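Local coordinates for protein peptidyl-prolyl cis-trans isomerase (Hirschia baltica, PDB 5EX2) that probably catalyses the cis-trans isomerisation of peptide bonds preceding proline, as a periplasmic folding helper of the cyclophilin family, at residues P22-I27 / M218-L222; L89-G94 / P164-D169; D93-V97 / R183-S187; T108-E112 / R249-V253; E229-N235 / T259-F264. Where two conformers were deposited one is given. Residue numbers count along the deposited sequence, not the author numbering.

Interaction 1. Residues P22-I27 / M218-L222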
# COMPACT_ATOMS: atom_id res chain seq x y z
N PRO A 22 -13.44 -4.98 -4.15
CA PRO A 22 -13.09 -4.36 -5.44
C PRO A 22 -12.97 -2.83 -5.39
O PRO A 22 -12.21 -2.29 -6.18
CB PRO A 22 -14.25 -4.76 -6.36
CG PRO A 22 -14.89 -5.91 -5.75
CD PRO A 22 -14.60 -5.88 -4.27
N ASP A 23 -13.67 -2.15 -4.48
CA ASP A 23 -13.54 -0.71 -4.39
C ASP A 23 -12.25 -0.31 -3.65
O ASP A 23 -11.95 0.87 -3.56
CB ASP A 23 -14.76 -0.10 -3.68
CG ASP A 23 -15.03 1.33 -4.13
OD1 ASP A 23 -14.91 1.61 -5.34
OD2 ASP A 23 -15.37 2.18 -3.29
N ASN A 24 -11.52 -1.28 -3.12
CA ASN A 24 -10.20 -1.00 -2.53
C ASN A 24 -9.07 -1.50 -3.42
O ASN A 24 -7.94 -1.59 -2.97
CB ASN A 24 -10.07 -1.65 -1.15
CG ASN A 24 -10.98 -1.05 -0.12
OD1 ASN A 24 -11.51 0.03 -0.30
ND2 ASN A 24 -11.16 -1.76 0.99
N LEU A 25 -9.37 -1.84 -4.67
CA LEU A 25 -8.38 -2.46 -5.54
C LEU A 25 -8.23 -1.65 -6.82
O LEU A 25 -9.19 -1.47 -7.56
CB LEU A 25 -8.79 -3.89 -5.87
CG LEU A 25 -7.81 -4.76 -6.66
CD1 LEU A 25 -6.46 -4.88 -5.97
CD2 LEU A 25 -8.42 -6.15 -6.87
N VAL A 26 -7.01 -1.22 -7.08
CA VAL A 26 -6.70 -0.38 -8.22
C VAL A 26 -5.71 -1.10 -9.12
O VAL A 26 -4.74 -1.69 -8.64
CB VAL A 26 -6.07 0.96 -7.78
CG1 VAL A 26 -6.05 1.96 -8.93
CG2 VAL A 26 -6.78 1.52 -6.55
N ILE A 27 -5.95 -1.03 -10.42
CA ILE A 27 -5.03 -1.58 -11.40
C ILE A 27 -4.23 -0.44 -12.02
O ILE A 27 -4.80 0.41 -12.67
CB ILE A 27 -5.76 -2.34 -12.51
CG1 ILE A 27 -6.81 -3.30 -11.92
CG2 ILE A 27 -4.75 -3.10 -13.35
CD1 ILE A 27 -7.59 -4.03 -12.96
N MET A 218 -10.21 1.45 -11.17
CA MET A 218 -10.80 0.86 -9.97
C MET A 218 -11.53 -0.42 -10.34
O MET A 218 -12.38 -0.43 -11.24
CB MET A 218 -11.79 1.82 -9.33
CG MET A 218 -11.22 3.12 -8.85
SD MET A 218 -9.91 2.92 -7.62
CE MET A 218 -10.72 1.80 -6.46
N VAL A 219 -11.23 -1.50 -9.64
CA VAL A 219 -11.81 -2.77 -10.02
C VAL A 219 -13.33 -2.76 -9.85
O VAL A 219 -14.04 -3.43 -10.59
CB VAL A 219 -11.14 -3.92 -9.22
CG1 VAL A 219 -11.84 -5.23 -9.41
CG2 VAL A 219 -9.71 -4.07 -9.67
N SER A 220 -13.84 -2.00 -8.88
CA SER A 220 -15.28 -1.87 -8.68
C SER A 220 -15.99 -1.27 -9.89
O SER A 220 -17.20 -1.44 -10.06
CB SER A 220 -15.54 -1.01 -7.45
OG SER A 220 -14.80 0.18 -7.57
N ASP A 221 -15.25 -0.55 -10.73
CA ASP A 221 -15.84 0.10 -11.89
C ASP A 221 -15.90 -0.81 -13.10
O ASP A 221 -16.52 -0.46 -14.11
CB ASP A 221 -15.05 1.36 -12.24
CG ASP A 221 -15.15 2.42 -11.17
OD1 ASP A 221 -16.12 2.40 -10.38
OD2 ASP A 221 -14.25 3.28 -11.10
N LEU A 222 -15.29 -1.98 -12.99
CA LEU A 222 -15.37 -2.97 -14.05
C LEU A 222 -16.65 -3.77 -13.91
O LEU A 222 -17.19 -3.90 -12.81
CB LEU A 222 -14.17 -3.91 -13.98
CG LEU A 222 -12.79 -3.27 -14.15
CD1 LEU A 222 -11.72 -4.31 -13.88
CD2 LEU A 222 -12.65 -2.68 -15.54
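Val219 lays its CG2 methyl over Leu25 and Ile27, 3.6 Å from Leu25 CG and 3.8 Å from Ile27 CG1, while its CG1 lies 3.9 Å from Pro22 CB. The contact belongs to the seam of the closed eight-stranded cyclophilin barrel, where the first strand, 25-30, runs antiparallel to the last, 212-218. Val26 and Met218 form a non-hydrogen-bonded pair with CA atoms 4.6 Å apart. Their side chains fall on the same face of the sheet, and Val26 CG2 touches Met218 SD at 3.6 Å; the long, flexible methionine also bends its CE to within 3.3 Å of Asp23 O and packs against Arg52, Val55 and Arg56 of helix 45-57.

Beyond Met218 the chain turns into the 3-10 segment 219-221, which leaves its first amides free of intrahelical partners. One is taken up by the barrel strand: Val219 N donates to Leu25 O at 2.9 Å in a nearly straight bond. The next, Ser220 N to Pro22 O at 3.2 Å, is bent and weak. Ser220 suits this close approach, its short side chain placing the hydroxyl within reach of Asp23. Asp23 OD1 also forms a salt bridge with Arg56, so helix 45-57 and segment 219-221 both meet this carboxylate, just ahead of strand 25-30; Ser220 OG donates it a short hydrogen bond, 2.7 Å from Asp23 OD1.

Interaction 2. Residues L89-G94 / P164-D169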
# COMPACT_ATOMS: atom_id res chain seq x y z
N LEU A 89 -8.27 19.86 -9.51
CA LEU A 89 -8.03 18.90 -8.45
C LEU A 89 -7.47 19.62 -7.23
O LEU A 89 -6.55 20.42 -7.37
CB LEU A 89 -7.05 17.82 -8.93
CG LEU A 89 -6.78 16.67 -7.99
CD1 LEU A 89 -8.05 15.90 -7.70
CD2 LEU A 89 -5.75 15.78 -8.65
N GLU A 90 -8.07 19.38 -6.07
CA GLU A 90 -7.62 20.00 -4.83
C GLU A 90 -6.66 19.10 -4.07
O GLU A 90 -6.68 17.87 -4.19
CB GLU A 90 -8.82 20.35 -3.94
CG GLU A 90 -9.76 21.37 -4.55
CD GLU A 90 -9.10 22.71 -4.79
OE1 GLU A 90 -8.36 23.18 -3.90
OE2 GLU A 90 -9.31 23.30 -5.88
N ALA A 91 -5.82 19.73 -3.26
CA ALA A 91 -4.90 19.01 -2.41
C ALA A 91 -5.65 18.33 -1.28
O ALA A 91 -6.81 18.65 -0.99
CB ALA A 91 -3.84 19.95 -1.86
N VAL A 92 -4.97 17.39 -0.64
CA VAL A 92 -5.52 16.67 0.49
C VAL A 92 -4.59 16.86 1.68
O VAL A 92 -3.38 16.82 1.54
CB VAL A 92 -5.71 15.17 0.13
CG1 VAL A 92 -4.45 14.58 -0.47
CG2 VAL A 92 -6.17 14.38 1.34
N ASP A 93 -5.17 17.09 2.86
CA ASP A 93 -4.36 17.31 4.05
C ASP A 93 -3.60 16.05 4.42
O ASP A 93 -4.09 14.93 4.23
CB ASP A 93 -5.22 17.74 5.24
CG ASP A 93 -5.65 19.20 5.17
OD1 ASP A 93 -5.21 19.90 4.24
OD2 ASP A 93 -6.43 19.63 6.04
N GLY A 94 -2.41 16.23 4.97
CA GLY A 94 -1.57 15.11 5.34
C GLY A 94 -2.28 14.16 6.28
O GLY A 94 -3.02 14.58 7.18
N PRO A 164 3.12 20.09 4.44
CA PRO A 164 2.54 18.76 4.69
C PRO A 164 1.15 18.55 4.08
O PRO A 164 0.70 17.41 4.02
CB PRO A 164 2.47 18.70 6.23
CG PRO A 164 2.42 20.10 6.66
CD PRO A 164 3.26 20.86 5.68
N ASN A 165 0.50 19.62 3.63
CA ASN A 165 -0.84 19.53 3.07
C ASN A 165 -0.87 19.68 1.55
O ASN A 165 -1.92 19.99 0.98
CB ASN A 165 -1.74 20.59 3.71
CG ASN A 165 -2.04 20.29 5.15
OD1 ASN A 165 -2.08 19.14 5.57
ND2 ASN A 165 -2.24 21.35 5.93
N SER A 166 0.26 19.43 0.90
CA SER A 166 0.38 19.66 -0.54
C SER A 166 0.18 18.39 -1.38
O SER A 166 0.23 18.46 -2.61
CB SER A 166 1.74 20.27 -0.85
OG SER A 166 2.79 19.38 -0.50
N GLY A 167 -0.09 17.26 -0.75
CA GLY A 167 -0.37 16.05 -1.50
C GLY A 167 -1.58 16.27 -2.37
O GLY A 167 -2.52 16.95 -1.96
N LYS A 168 -1.57 15.73 -3.58
CA LYS A 168 -2.66 15.98 -4.52
C LYS A 168 -2.85 14.84 -5.48
O LYS A 168 -3.85 14.13 -5.41
CB LYS A 168 -2.43 17.28 -5.29
CG LYS A 168 -3.59 17.65 -6.19
CD LYS A 168 -3.43 19.03 -6.81
CE LYS A 168 -2.32 19.08 -7.82
NZ LYS A 168 -2.12 20.48 -8.30
N ASP A 169 -1.90 14.67 -6.40
CA ASP A 169 -1.97 13.61 -7.41
C ASP A 169 -0.74 12.72 -7.45
O ASP A 169 -0.84 11.51 -7.60
CB ASP A 169 -2.21 14.22 -8.80
CG ASP A 169 -1.26 15.35 -9.15
OD1 ASP A 169 -0.45 15.80 -8.31
OD2 ASP A 169 -1.35 15.81 -10.30
O HOH W 1 -4.70 21.01 -9.59
O HOH W 2 -0.72 16.35 1.86
O HOH W 3 -4.64 20.23 1.61
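Two irregular loops of the cyclophilin domain, one leading to strand 98-100 and the other joining barrel strands 155-158 and 171-174, run past each other in roughly opposite directions, and Lys168, Asn165 and Leu89 together account for nearly half of the buried surface. Lys168 lays its aliphatic part along the first loop: CG is 3.8 Å from Leu89 CD2, and CD is 3.5 Å from Leu89 O. A long side chain suits this edge, because it can bury its methylenes and still leave its ammonium to water, which joins Lys168 NZ to Leu89 O. Leu89 also rests on Gln50 and Val54 of helix 45-57, and its CD2 reaches Asp169 CB at 3.9 Å.

In the middle, Val92 N donates to Gly167 O at 2.8 Å, while a water accepts from Gly167 N and donates to Val92 O and Pro164 O. At the far end Asn165 offers its amide oxygen as a backbone-like acceptor: Gly94 N donates to Asn165 OD1 at 3.0 Å.

Interaction 3. Residues D93-V97 / R183-S187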
# COMPACT_ATOMS: atom_id res chain seq x y z
N ASP A 93 -5.17 17.09 2.86
CA ASP A 93 -4.36 17.31 4.05
C ASP A 93 -3.60 16.05 4.42
O ASP A 93 -4.09 14.93 4.23
CB ASP A 93 -5.22 17.74 5.24
CG ASP A 93 -5.65 19.20 5.17
OD1 ASP A 93 -5.21 19.90 4.24
OD2 ASP A 93 -6.43 19.63 6.04
N GLY A 94 -2.41 16.23 4.97
CA GLY A 94 -1.57 15.11 5.34
C GLY A 94 -2.28 14.16 6.28
O GLY A 94 -3.02 14.58 7.18
N GLU A 95 -2.04 12.88 6.06
CA GLU A 95 -2.53 11.80 6.90
C GLU A 95 -1.33 10.90 7.17
O GLU A 95 -1.18 9.85 6.54
CB GLU A 95 -3.66 11.01 6.24
CG GLU A 95 -5.00 11.72 6.21
CD GLU A 95 -6.05 10.93 5.45
OE1 GLU A 95 -5.77 10.53 4.30
OE2 GLU A 95 -7.15 10.72 6.00
N PHE A 96 -0.48 11.30 8.10
CA PHE A 96 0.78 10.62 8.30
C PHE A 96 0.69 9.53 9.35
O PHE A 96 1.51 8.61 9.39
CB PHE A 96 1.87 11.61 8.70
CG PHE A 96 2.04 12.78 7.75
CD1 PHE A 96 1.76 12.69 6.41
CD2 PHE A 96 2.49 14.00 8.24
CE1 PHE A 96 1.93 13.79 5.58
CE2 PHE A 96 2.66 15.09 7.40
CZ PHE A 96 2.38 14.98 6.08
N VAL A 97 -0.29 9.67 10.23
CA VAL A 97 -0.55 8.68 11.27
C VAL A 97 -2.05 8.54 11.40
O VAL A 97 -2.80 9.38 10.90
CB VAL A 97 0.05 9.08 12.64
CG1 VAL A 97 1.56 9.24 12.56
CG2 VAL A 97 -0.58 10.36 13.16
N ARG A 183 5.84 8.69 9.26
CA ARG A 183 5.20 9.76 10.01
C ARG A 183 5.37 11.12 9.33
O ARG A 183 4.96 12.13 9.89
CB ARG A 183 5.71 9.81 11.45
CG ARG A 183 5.55 8.49 12.18
CD ARG A 183 6.00 8.58 13.64
NE ARG A 183 5.13 9.48 14.39
CZ ARG A 183 5.44 10.72 14.77
NH1 ARG A 183 6.63 11.25 14.49
NH2 ARG A 183 4.55 11.43 15.44
N LYS A 184 5.88 11.12 8.10
CA LYS A 184 6.09 12.35 7.35
C LYS A 184 5.41 12.35 5.99
O LYS A 184 5.31 13.40 5.37
CB LYS A 184 7.59 12.60 7.16
CG LYS A 184 8.31 12.83 8.47
CD LYS A 184 9.82 12.87 8.30
CE LYS A 184 10.50 13.23 9.61
NZ LYS A 184 11.98 13.17 9.52
N TYR A 185 4.96 11.19 5.52
CA TYR A 185 4.29 11.09 4.22
C TYR A 185 3.06 10.22 4.40
O TYR A 185 3.03 9.33 5.24
CB TYR A 185 5.21 10.49 3.14
CG TYR A 185 6.33 11.41 2.80
CD1 TYR A 185 7.42 11.53 3.64
CD2 TYR A 185 6.28 12.21 1.66
CE1 TYR A 185 8.45 12.41 3.36
CE2 TYR A 185 7.31 13.10 1.37
CZ TYR A 185 8.39 13.19 2.23
OH TYR A 185 9.41 14.08 1.94
N SER A 186 2.04 10.49 3.59
CA SER A 186 0.77 9.80 3.72
C SER A 186 0.76 8.49 2.94
O SER A 186 0.42 8.46 1.77
CB SER A 186 -0.36 10.70 3.23
OG SER A 186 -0.36 11.95 3.89
N SER A 187 1.12 7.40 3.58
CA SER A 187 1.00 6.09 2.95
C SER A 187 -0.47 5.68 2.93
O SER A 187 -1.21 5.93 3.87
CB SER A 187 1.86 5.06 3.68
OG SER A 187 1.63 5.12 5.07
O HOH W 4 -0.64 7.28 6.14
O HOH W 5 3.59 8.23 7.67
O HOH W 6 0.75 5.97 7.98
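Arg183 begins the turn with a positive phi of 69°, and its carbonyl oxygen approaches Phe96 CB at 3.4 Å. Its side chain passes Val97, whose CG1 is 4.0 Å from Arg183 NE, and forms a salt bridge with Glu146 of strand 145-148. The CA-to-CB bond of Lys184 points away from the 93-97 loop, and the residue contributes backbone instead: Lys184 O lies over one face of the Phe96 ring, 3.4 Å from Phe96 CE1, and Tyr185 N lies over the same face. Pro164 and Arg160 also touch the ring.

Tyr185, its CA-to-CB bond likewise pointing away, makes a cation-pi interaction with Arg160, yet its carbonyl carbon is 3.4 Å from Phe96 CD1. Ser186 provides a clear direct hydrogen bond: Glu95 N donates to Ser186 OG at 2.9 Å, almost straight. That hydroxyl sits near the plane of the Phe96 ring, at its edge, and Ser186 CA makes a CA-H...O contact of 3.4 Å with Glu95 O. Where the chain enters the next barrel strand, a water donates to both Ser187 O and Glu95 O.

Further waters link Phe96 O to Arg183 N, Tyr185 O and Ser187 OG, the last also hydrogen-bonded to Met149 O. With little direct hydrogen bonding and three bridging waters, these cyclophilin loops are joined mainly by an aromatic ring packed on backbone and by solvent.

Interaction 4. Residues T108-E112 / R249-V253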
# COMPACT_ATOMS: atom_id res chain seq x y z
N THR A 108 -1.09 -8.20 14.34
CA THR A 108 -0.40 -9.46 14.48
C THR A 108 1.07 -9.14 14.66
O THR A 108 1.70 -8.55 13.78
CB THR A 108 -0.60 -10.37 13.26
OG1 THR A 108 -1.99 -10.71 13.16
CG2 THR A 108 0.26 -11.62 13.32
N VAL A 109 1.59 -9.52 15.81
CA VAL A 109 3.00 -9.32 16.11
C VAL A 109 3.84 -10.35 15.40
O VAL A 109 3.37 -11.44 15.04
CB VAL A 109 3.25 -9.38 17.63
CG1 VAL A 109 2.38 -8.36 18.33
CG2 VAL A 109 2.96 -10.80 18.17
N ILE A 110 5.12 -10.02 15.21
CA ILE A 110 6.05 -10.90 14.54
C ILE A 110 6.74 -11.81 15.54
O ILE A 110 6.90 -13.01 15.30
CB ILE A 110 7.08 -10.07 13.77
CG1 ILE A 110 6.37 -9.29 12.66
CG2 ILE A 110 8.15 -10.96 13.19
CD1 ILE A 110 7.14 -8.09 12.16
N ASN A 111 7.14 -11.24 16.66
CA ASN A 111 7.73 -12.01 17.74
C ASN A 111 6.78 -12.00 18.93
O ASN A 111 6.22 -10.95 19.26
CB ASN A 111 9.10 -11.46 18.11
CG ASN A 111 9.95 -12.48 18.83
OD1 ASN A 111 9.65 -12.87 19.96
ND2 ASN A 111 11.02 -12.93 18.18
N GLU A 112 6.58 -13.16 19.54
CA GLU A 112 5.66 -13.30 20.66
C GLU A 112 6.31 -12.94 22.00
O GLU A 112 5.63 -12.90 23.02
CB GLU A 112 5.13 -14.73 20.73
CG GLU A 112 4.39 -15.19 19.49
CD GLU A 112 3.03 -14.54 19.32
OE1 GLU A 112 2.56 -13.88 20.27
OE2 GLU A 112 2.42 -14.71 18.24
N ARG A 249 11.31 -14.81 12.77
CA ARG A 249 10.54 -13.94 13.65
C ARG A 249 11.39 -12.93 14.41
O ARG A 249 10.89 -12.19 15.25
CB ARG A 249 9.75 -14.80 14.63
CG ARG A 249 8.59 -15.48 13.96
CD ARG A 249 7.92 -16.32 14.94
NE ARG A 249 6.74 -16.96 14.40
CZ ARG A 249 5.51 -16.46 14.48
NH1 ARG A 249 5.29 -15.28 15.05
NH2 ARG A 249 4.49 -17.14 13.99
N ASP A 250 12.68 -12.88 14.08
CA ASP A 250 13.56 -11.84 14.58
C ASP A 250 13.54 -10.62 13.67
O ASP A 250 14.09 -9.56 14.01
CB ASP A 250 14.99 -12.39 14.70
CG ASP A 250 15.54 -12.92 13.38
OD1 ASP A 250 14.78 -13.55 12.60
OD2 ASP A 250 16.74 -12.70 13.10
N LYS A 251 12.88 -10.76 12.53
CA LYS A 251 12.85 -9.70 11.53
C LYS A 251 11.80 -8.65 11.83
O LYS A 251 10.72 -8.95 12.31
CB LYS A 251 12.59 -10.30 10.15
CG LYS A 251 13.76 -11.11 9.64
CD LYS A 251 13.41 -11.79 8.34
CE LYS A 251 14.59 -12.58 7.80
NZ LYS A 251 14.20 -13.38 6.60
N ASP A 252 12.13 -7.40 11.51
CA ASP A 252 11.17 -6.32 11.58
C ASP A 252 10.24 -6.44 10.37
O ASP A 252 10.56 -7.13 9.40
CB ASP A 252 11.88 -4.97 11.60
CG ASP A 252 10.96 -3.83 11.96
OD1 ASP A 252 9.99 -4.07 12.70
OD2 ASP A 252 11.21 -2.70 11.50
N VAL A 253 9.10 -5.76 10.43
CA VAL A 253 8.07 -5.89 9.41
C VAL A 253 8.62 -5.61 8.00
O VAL A 253 8.25 -6.26 7.05
CB VAL A 253 6.88 -4.94 9.74
CG1 VAL A 253 7.26 -3.46 9.57
CG2 VAL A 253 5.68 -5.27 8.93
O HOH W 7 2.68 -13.92 15.59
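Arg249 both gives and accepts. Its NH1 donates to Ile110 O at 2.8 Å, and its carbonyl oxygen accepts from Asn111 ND2 at 3.0 Å; the amide of Asn111 suits both needs, since its OD1 accepts from Glu113 N. NH1 also donates to a water that gives its protons to Val109 O and Glu112 OE2. Glu112 OE2 lies 4.3 Å from Arg249 NH1, well out of the guanidinium plane: close charges, no salt bridge. The guanidinium is also held by a salt bridge to Asp245 and weakly by Ser241 O.

Ile110 is the apolar counterpart: CG2 lies 3.4 Å from Lys251 O, and CD1 4.0 Å from Val253 CB. Asp252 hydrogen-bonds to Thr121 and forms a salt bridge with Arg179. Next, Cys254 is disulfide-bonded to Cys152, tying the loop covalently to the cyclophilin domain. The contact thus fastens the loop following helix 238-247 against the turn after weakly bonded edge strand 108-109, with Ile110 and Val253 packing on Phe123 of strand 119-124.

Interaction 5. Residues E229-N235 / T259-F264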
# COMPACT_ATOMS: atom_id res chain seq x y z
N GLU A 229 -9.74 -10.85 -9.18
CA GLU A 229 -10.10 -11.18 -7.81
C GLU A 229 -8.82 -11.35 -7.01
O GLU A 229 -7.96 -12.15 -7.37
CB GLU A 229 -10.97 -12.45 -7.77
CG GLU A 229 -12.31 -12.29 -8.51
CD GLU A 229 -13.13 -13.58 -8.64
OE1 GLU A 229 -12.92 -14.55 -7.89
OE2 GLU A 229 -14.02 -13.59 -9.52
N ALA A 230 -8.70 -10.57 -5.94
CA ALA A 230 -7.49 -10.58 -5.12
C ALA A 230 -7.77 -11.08 -3.71
O ALA A 230 -8.84 -10.84 -3.15
CB ALA A 230 -6.88 -9.18 -5.07
N TRP A 231 -6.79 -11.78 -3.17
CA TRP A 231 -6.86 -12.25 -1.79
C TRP A 231 -5.54 -11.94 -1.13
O TRP A 231 -4.49 -11.95 -1.78
CB TRP A 231 -7.14 -13.76 -1.71
CG TRP A 231 -8.58 -14.18 -1.88
CD1 TRP A 231 -9.50 -14.42 -0.88
CD2 TRP A 231 -9.24 -14.48 -3.11
NE1 TRP A 231 -10.69 -14.83 -1.44
CE2 TRP A 231 -10.56 -14.86 -2.80
CE3 TRP A 231 -8.84 -14.43 -4.44
CZ2 TRP A 231 -11.48 -15.21 -3.78
CZ3 TRP A 231 -9.75 -14.78 -5.41
CH2 TRP A 231 -11.06 -15.16 -5.08
N VAL A 232 -5.61 -11.67 0.16
CA VAL A 232 -4.44 -11.38 0.99
C VAL A 232 -4.49 -12.34 2.15
O VAL A 232 -5.53 -12.52 2.77
CB VAL A 232 -4.43 -9.92 1.47
CG1 VAL A 232 -3.26 -9.66 2.41
CG2 VAL A 232 -4.40 -8.99 0.30
N MET A 233 -3.37 -12.98 2.43
CA MET A 233 -3.30 -13.91 3.55
C MET A 233 -3.67 -13.18 4.85
O MET A 233 -3.32 -12.03 5.07
CB MET A 233 -1.91 -14.54 3.64
CG MET A 233 -1.75 -15.58 4.78
SD MET A 233 -0.20 -16.44 4.71
CE MET A 233 -0.45 -17.53 3.31
N ARG A 234 -4.43 -13.87 5.70
CA ARG A 234 -4.84 -13.34 6.99
C ARG A 234 -3.69 -13.47 7.98
O ARG A 234 -3.18 -14.56 8.23
CB ARG A 234 -6.07 -14.09 7.51
CG ARG A 234 -7.34 -13.72 6.76
CD ARG A 234 -8.61 -14.27 7.38
NE ARG A 234 -9.80 -13.91 6.59
CZ ARG A 234 -10.39 -12.72 6.61
NH1 ARG A 234 -9.93 -11.73 7.36
NH2 ARG A 234 -11.46 -12.51 5.85
N ASN A 235 -3.25 -12.33 8.52
CA ASN A 235 -2.09 -12.33 9.39
C ASN A 235 -2.37 -13.07 10.67
O ASN A 235 -1.44 -13.60 11.26
CB ASN A 235 -1.66 -10.89 9.68
CG ASN A 235 -1.34 -10.10 8.40
OD1 ASN A 235 -2.03 -9.14 8.08
ND2 ASN A 235 -0.28 -10.48 7.71
N THR A 259 3.10 -9.63 3.07
CA THR A 259 2.10 -10.63 3.37
C THR A 259 1.72 -11.32 2.08
O THR A 259 1.40 -10.65 1.12
CB THR A 259 0.86 -10.01 4.00
OG1 THR A 259 1.20 -9.46 5.28
CG2 THR A 259 -0.24 -11.05 4.17
N PRO A 260 1.76 -12.66 2.04
CA PRO A 260 1.40 -13.32 0.79
C PRO A 260 0.07 -12.85 0.26
O PRO A 260 -0.94 -12.83 0.96
CB PRO A 260 1.37 -14.80 1.18
CG PRO A 260 2.44 -14.90 2.22
CD PRO A 260 2.26 -13.63 3.03
N SER A 261 0.07 -12.50 -1.02
CA SER A 261 -1.11 -11.97 -1.70
C SER A 261 -1.16 -12.53 -3.11
O SER A 261 -0.13 -12.84 -3.70
CB SER A 261 -1.06 -10.44 -1.73
OG SER A 261 -0.86 -9.91 -0.43
N VAL A 262 -2.36 -12.67 -3.63
CA VAL A 262 -2.54 -13.23 -4.97
C VAL A 262 -3.66 -12.51 -5.69
O VAL A 262 -4.66 -12.13 -5.09
CB VAL A 262 -2.86 -14.74 -4.92
CG1 VAL A 262 -1.67 -15.52 -4.40
CG2 VAL A 262 -4.08 -14.99 -4.04
N VAL A 263 -3.47 -12.30 -6.98
CA VAL A 263 -4.46 -11.68 -7.83
C VAL A 263 -4.74 -12.63 -8.99
O VAL A 263 -3.82 -13.10 -9.65
CB VAL A 263 -3.99 -10.32 -8.37
CG1 VAL A 263 -5.08 -9.69 -9.24
CG2 VAL A 263 -3.60 -9.37 -7.23
N PHE A 264 -6.02 -12.94 -9.19
CA PHE A 264 -6.44 -13.85 -10.25
C PHE A 264 -7.25 -13.08 -11.25
O PHE A 264 -8.26 -12.47 -10.91
CB PHE A 264 -7.28 -15.00 -9.68
CG PHE A 264 -6.56 -15.82 -8.65
CD1 PHE A 264 -5.56 -16.69 -9.03
CD2 PHE A 264 -6.91 -15.73 -7.31
CE1 PHE A 264 -4.91 -17.47 -8.08
CE2 PHE A 264 -6.27 -16.50 -6.35
CZ PHE A 264 -5.27 -17.37 -6.74
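Glu229 opens an antiparallel strand pair with two reciprocal bonds: its N donates to Phe264 O and its O accepts from Phe264 N, each at 2.8 Å. Ala230 follows as a non-hydrogen-bonded position opposite Val263, its small CB 3.9 Å from Val263 CG2. Trp231 repeats the hydrogen-bonded pattern with Val262, N to O and O to N at 2.9 Å each. Its indole shares a face with Glu229 and Phe264; CZ3 comes within 3.5 Å of Phe264 CD2, the two aromatics meeting rim to rim with planes at 61°.

Val232 turns to the face of Ala230, with CG1 3.7 Å from Ser261 OG and 3.8 Å from Thr259 CG2. Met233 N donates to Pro260 O at 2.8 Å, and Met233 CE reaches Pro260 CB at 3.9 Å. Pro260 lacks an amide hydrogen to return a bond. Asn235 ND2 donates to Thr259 OG1 at 3.0 Å, while its OD1 accepts from Gly126 N.

With 17-19 on its other side, strand 229-233 is central to a three-stranded sheet. Five main-chain bonds fix its register with 261-264 whatever the side chains, so the faces can differ: aromatic toward helix 7-11, small and aliphatic on the face of Ala230.

In the fold
Interaction 1 lies at the barrel seam, joining its first and last strands, and interactions 2 and 3 fall within the chain between its two segments. These two share Asp93 and Gly94, have centres about 10 Å apart and touch through Pro164 and Phe96, so one loop before strand 98-100 is held by two barrel loops. Interaction 5 lies within the three-stranded sheet, which meets the seam, centres about 15 Å apart, where Leu25 packs on Ala230. Interaction 4 crosses interaction 5 in sequence and meets it at Thr108 and Asn235, centres about 20 Å apart, but lies about 31 Å from interaction 1. Through interactions 4 and 5 the C-terminal region packs on the cyclophilin domain.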